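Local structure of hypothetical protein aq_1447 (Aquifex aeolicus, 1YVU) at residues 335-349 with 475-487. The protein uses short single-stranded DNA guides to bind complementary RNA targets and cleave them, a reaction that depends on divalent metal ions. Sequence-based numbering, arbitrary orientation.
Sequences NLRKFLELCRPFVKK and EQVLAKTGNIPYK
P345 and P485 bring the two backbones to within 4.2 Å at their CA atoms, and V347 runs close by N483. Residues 344-347 run extended alongside the loop 482-485. One backbone hydrogen bond joins them, from F346 N to I484 O (2.9 Å). F346 O returns a CA-H...O contact from N483. The N483 side chain makes the polar grip. Its OD1 accepts from K348 N (2.8 Å) and K349 N (2.9 Å); the second donor lies in the carbonyl plane on a lone pair, the first is tilted 35° from it. ND2 of the same amide donates to T481 OG1 near the amide plane, which fixes the flip of the group. Without this amide, as with an alanine here, the N-H groups of K348 and K349 would probably lose their shared acceptor, and the chain after F346 would be less firmly held. N483 is also the centre of an inverse gamma turn, in the loop that follows helix 466-480. The contact joins the Mid domain to the PIWI domain, the two parts of the PIWI lobe, away from the catalytic metal site. With CG anti to the carbonyl carbon (chi1 -68°), the F346 ring lies beside I484, its CD1 on CG1, and reaches K487 CE through CZ. The K487 and F346 side chains cross at about a right angle, and K487 NZ goes on to a salt bridge with E527. P345 CG packs on both methyls of L478. Nearer helix 337-342, L340 lays CD1 and CD2 against the E475 chain. F339 CE2 meets Y486 CD2 at 3.7 Å, with ring planes 54° apart. Y486 OH donates to E475 OE2 (2.9 Å), while E475 OE1 is hydrogen-bonded to S669 OG.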
# COMPACT_ATOMS: atom_id res chain seq x y z
N ASN A 335 -22.48 -8.72 12.34
CA ASN A 335 -22.40 -9.10 13.79
C ASN A 335 -23.58 -8.50 14.52
O ASN A 335 -23.59 -7.30 14.82
CB ASN A 335 -21.14 -8.67 14.58
CG ASN A 335 -19.83 -9.04 13.90
OD1 ASN A 335 -19.56 -8.64 12.77
ND2 ASN A 335 -18.97 -9.71 14.64
N LEU A 336 -24.54 -9.35 14.85
CA LEU A 336 -25.75 -8.90 15.50
C LEU A 336 -25.50 -7.96 16.67
O LEU A 336 -24.48 -8.06 17.38
CB LEU A 336 -26.56 -10.09 16.00
CG LEU A 336 -26.84 -11.33 15.16
CD1 LEU A 336 -27.91 -12.14 15.90
CD2 LEU A 336 -27.31 -10.99 13.75
N ARG A 337 -26.38 -6.97 16.77
CA ARG A 337 -26.35 -6.04 17.89
C ARG A 337 -26.77 -6.93 19.04
O ARG A 337 -26.26 -6.80 20.15
CB ARG A 337 -27.39 -4.93 17.72
CG ARG A 337 -26.98 -3.78 16.84
CD ARG A 337 -27.45 -3.99 15.42
NE ARG A 337 -26.93 -2.95 14.53
CZ ARG A 337 -27.64 -1.98 13.96
NH1 ARG A 337 -28.95 -1.91 14.17
NH2 ARG A 337 -27.03 -1.07 13.23
N LYS A 338 -27.67 -7.86 18.71
CA LYS A 338 -28.24 -8.85 19.63
C LYS A 338 -27.14 -9.67 20.25
O LYS A 338 -27.09 -9.78 21.49
CB LYS A 338 -29.18 -9.80 18.89
CG LYS A 338 -30.61 -9.29 18.62
CD LYS A 338 -31.39 -10.33 17.77
CE LYS A 338 -32.88 -10.01 17.63
NZ LYS A 338 -33.55 -10.90 16.63
N PHE A 339 -26.23 -10.17 19.40
CA PHE A 339 -25.10 -10.97 19.88
C PHE A 339 -24.23 -10.12 20.81
O PHE A 339 -23.95 -10.53 21.93
CB PHE A 339 -24.28 -11.57 18.71
CG PHE A 339 -23.06 -12.37 19.15
CD1 PHE A 339 -23.20 -13.51 19.97
CD2 PHE A 339 -21.76 -11.90 18.88
CE1 PHE A 339 -22.05 -14.16 20.51
CE2 PHE A 339 -20.61 -12.55 19.41
CZ PHE A 339 -20.75 -13.67 20.23
N LEU A 340 -23.96 -8.89 20.41
CA LEU A 340 -23.13 -8.01 21.21
C LEU A 340 -23.80 -7.47 22.47
O LEU A 340 -23.13 -6.86 23.30
CB LEU A 340 -22.59 -6.87 20.37
CG LEU A 340 -21.46 -7.18 19.38
CD1 LEU A 340 -21.35 -6.02 18.39
CD2 LEU A 340 -20.12 -7.47 20.11
N GLU A 341 -25.11 -7.68 22.59
CA GLU A 341 -25.84 -7.21 23.75
C GLU A 341 -25.72 -8.28 24.80
O GLU A 341 -25.28 -8.03 25.91
CB GLU A 341 -27.32 -6.97 23.44
CG GLU A 341 -27.68 -5.55 22.95
CD GLU A 341 -29.15 -5.36 22.50
OE1 GLU A 341 -30.08 -5.58 23.32
OE2 GLU A 341 -29.36 -4.98 21.32
N LEU A 342 -25.95 -9.51 24.34
CA LEU A 342 -25.95 -10.71 25.17
C LEU A 342 -24.61 -11.41 25.45
O LEU A 342 -24.53 -12.20 26.39
CB LEU A 342 -26.93 -11.71 24.56
CG LEU A 342 -28.43 -11.42 24.74
CD1 LEU A 342 -29.27 -12.15 23.67
CD2 LEU A 342 -28.86 -11.85 26.14
N CYS A 343 -23.59 -11.11 24.64
CA CYS A 343 -22.26 -11.73 24.77
C CYS A 343 -21.43 -11.45 26.03
O CYS A 343 -21.33 -10.32 26.51
CB CYS A 343 -21.40 -11.41 23.54
SG CYS A 343 -20.62 -9.79 23.62
N ARG A 344 -20.79 -12.51 26.53
CA ARG A 344 -19.92 -12.46 27.70
C ARG A 344 -18.48 -12.51 27.12
O ARG A 344 -18.11 -13.49 26.48
CB ARG A 344 -20.21 -13.68 28.59
CG ARG A 344 -19.35 -13.90 29.84
CD ARG A 344 -19.73 -15.29 30.33
NE ARG A 344 -18.98 -15.81 31.47
CZ ARG A 344 -18.94 -17.11 31.82
NH1 ARG A 344 -19.60 -18.02 31.13
NH2 ARG A 344 -18.28 -17.48 32.91
N PRO A 345 -17.68 -11.44 27.30
CA PRO A 345 -16.29 -11.38 26.79
C PRO A 345 -15.28 -12.36 27.44
O PRO A 345 -15.59 -13.07 28.38
CB PRO A 345 -15.89 -9.93 27.08
CG PRO A 345 -17.20 -9.22 27.13
CD PRO A 345 -18.05 -10.15 27.90
N PHE A 346 -14.07 -12.41 26.89
CA PHE A 346 -13.02 -13.24 27.46
C PHE A 346 -12.18 -12.25 28.23
O PHE A 346 -11.33 -11.58 27.68
CB PHE A 346 -12.17 -13.89 26.36
CG PHE A 346 -12.91 -14.92 25.57
CD1 PHE A 346 -13.65 -14.54 24.45
CD2 PHE A 346 -12.85 -16.27 25.94
CE1 PHE A 346 -14.33 -15.51 23.70
CE2 PHE A 346 -13.52 -17.25 25.21
CZ PHE A 346 -14.27 -16.88 24.08
N VAL A 347 -12.46 -12.15 29.52
CA VAL A 347 -11.78 -11.21 30.40
C VAL A 347 -10.27 -11.37 30.66
O VAL A 347 -9.81 -12.41 31.13
CB VAL A 347 -12.55 -11.06 31.74
CG1 VAL A 347 -13.90 -10.42 31.47
CG2 VAL A 347 -12.73 -12.44 32.42
N LYS A 348 -9.51 -10.34 30.32
CA LYS A 348 -8.07 -10.32 30.54
C LYS A 348 -7.76 -9.41 31.72
O LYS A 348 -6.78 -9.62 32.44
CB LYS A 348 -7.31 -9.86 29.30
CG LYS A 348 -5.79 -10.03 29.39
CD LYS A 348 -5.08 -9.75 28.07
CE LYS A 348 -5.32 -10.86 27.06
NZ LYS A 348 -4.58 -10.61 25.80
N LYS A 349 -8.60 -8.38 31.91
CA LYS A 349 -8.44 -7.44 33.02
C LYS A 349 -9.83 -7.03 33.52
O LYS A 349 -10.51 -6.20 32.89
CB LYS A 349 -7.59 -6.23 32.61
CG LYS A 349 -6.88 -5.60 33.81
CD LYS A 349 -5.99 -4.44 33.45
CE LYS A 349 -5.45 -3.80 34.71
NZ LYS A 349 -4.47 -2.71 34.43
N GLU A 475 -18.01 -3.12 21.76
CA GLU A 475 -17.24 -4.13 21.01
C GLU A 475 -15.78 -3.74 20.83
O GLU A 475 -14.90 -4.57 21.01
CB GLU A 475 -17.90 -4.31 19.62
CG GLU A 475 -17.19 -5.27 18.63
CD GLU A 475 -17.74 -5.21 17.20
OE1 GLU A 475 -18.04 -4.10 16.68
OE2 GLU A 475 -17.85 -6.29 16.58
N GLN A 476 -15.56 -2.45 20.54
CA GLN A 476 -14.21 -1.91 20.32
C GLN A 476 -13.36 -1.70 21.57
O GLN A 476 -12.16 -1.93 21.52
CB GLN A 476 -14.28 -0.63 19.55
CG GLN A 476 -14.43 -0.78 18.11
CD GLN A 476 -14.28 0.56 17.45
OE1 GLN A 476 -15.24 1.33 17.36
NE2 GLN A 476 -13.05 0.88 17.03
N VAL A 477 -13.97 -1.22 22.66
CA VAL A 477 -13.28 -1.01 23.94
C VAL A 477 -12.86 -2.36 24.53
O VAL A 477 -11.83 -2.46 25.19
CB VAL A 477 -14.20 -0.24 24.93
CG1 VAL A 477 -13.82 -0.48 26.39
CG2 VAL A 477 -14.15 1.24 24.61
N LEU A 478 -13.67 -3.39 24.27
CA LEU A 478 -13.40 -4.74 24.74
C LEU A 478 -12.17 -5.33 24.06
O LEU A 478 -11.26 -5.84 24.73
CB LEU A 478 -14.61 -5.61 24.49
CG LEU A 478 -15.81 -5.32 25.38
CD1 LEU A 478 -16.97 -6.13 24.88
CD2 LEU A 478 -15.50 -5.63 26.84
N ALA A 479 -12.09 -5.14 22.75
CA ALA A 479 -10.99 -5.63 21.94
C ALA A 479 -9.67 -4.97 22.34
O ALA A 479 -8.67 -5.67 22.55
CB ALA A 479 -11.29 -5.35 20.48
N LYS A 480 -9.70 -3.64 22.47
CA LYS A 480 -8.52 -2.82 22.85
C LYS A 480 -7.92 -3.13 24.22
O LYS A 480 -6.81 -2.73 24.50
CB LYS A 480 -8.87 -1.33 22.91
CG LYS A 480 -9.08 -0.61 21.63
CD LYS A 480 -10.03 0.51 21.96
CE LYS A 480 -10.19 1.47 20.80
NZ LYS A 480 -10.89 0.99 19.61
N THR A 481 -8.69 -3.78 25.10
CA THR A 481 -8.24 -4.06 26.47
C THR A 481 -8.02 -5.53 26.75
O THR A 481 -7.83 -5.93 27.91
CB THR A 481 -9.25 -3.48 27.46
OG1 THR A 481 -10.54 -4.06 27.22
CG2 THR A 481 -9.32 -1.96 27.32
N GLY A 482 -8.05 -6.32 25.67
CA GLY A 482 -7.87 -7.76 25.73
C GLY A 482 -9.10 -8.54 26.14
O GLY A 482 -9.12 -9.77 26.08
N ASN A 483 -10.15 -7.82 26.54
CA ASN A 483 -11.41 -8.41 26.97
C ASN A 483 -12.29 -8.57 25.73
O ASN A 483 -13.40 -8.06 25.64
CB ASN A 483 -12.06 -7.51 28.03
CG ASN A 483 -11.07 -7.08 29.13
OD1 ASN A 483 -10.75 -7.86 30.02
ND2 ASN A 483 -10.59 -5.86 29.07
N ILE A 484 -11.74 -9.32 24.76
CA ILE A 484 -12.36 -9.59 23.47
C ILE A 484 -13.81 -10.13 23.55
O ILE A 484 -14.09 -11.08 24.29
CB ILE A 484 -11.45 -10.48 22.57
CG1 ILE A 484 -11.16 -11.84 23.22
CG2 ILE A 484 -10.14 -9.73 22.25
CD1 ILE A 484 -10.85 -12.94 22.22
N PRO A 485 -14.74 -9.50 22.80
CA PRO A 485 -16.15 -9.92 22.81
C PRO A 485 -16.46 -11.33 22.34
O PRO A 485 -17.36 -12.01 22.86
CB PRO A 485 -16.82 -8.88 21.90
CG PRO A 485 -15.70 -8.43 21.01
CD PRO A 485 -14.54 -8.34 21.92
N TYR A 486 -15.67 -11.77 21.38
CA TYR A 486 -15.83 -13.06 20.77
C TYR A 486 -14.54 -13.48 20.09
O TYR A 486 -13.61 -12.67 19.96
CB TYR A 486 -16.97 -13.00 19.73
CG TYR A 486 -16.86 -11.87 18.71
CD1 TYR A 486 -16.04 -11.99 17.58
CD2 TYR A 486 -17.52 -10.67 18.90
CE1 TYR A 486 -15.88 -10.94 16.67
CE2 TYR A 486 -17.37 -9.59 17.99
CZ TYR A 486 -16.54 -9.73 16.88
OH TYR A 486 -16.32 -8.68 16.02
N LYS A 487 -14.52 -14.72 19.62
CA LYS A 487 -13.39 -15.29 18.87
C LYS A 487 -14.03 -16.29 17.94
O LYS A 487 -15.13 -16.76 18.21
CB LYS A 487 -12.33 -15.96 19.75
CG LYS A 487 -12.74 -17.24 20.48
CD LYS A 487 -11.61 -17.75 21.35
CE LYS A 487 -11.99 -19.07 21.99
NZ LYS A 487 -10.81 -19.69 22.63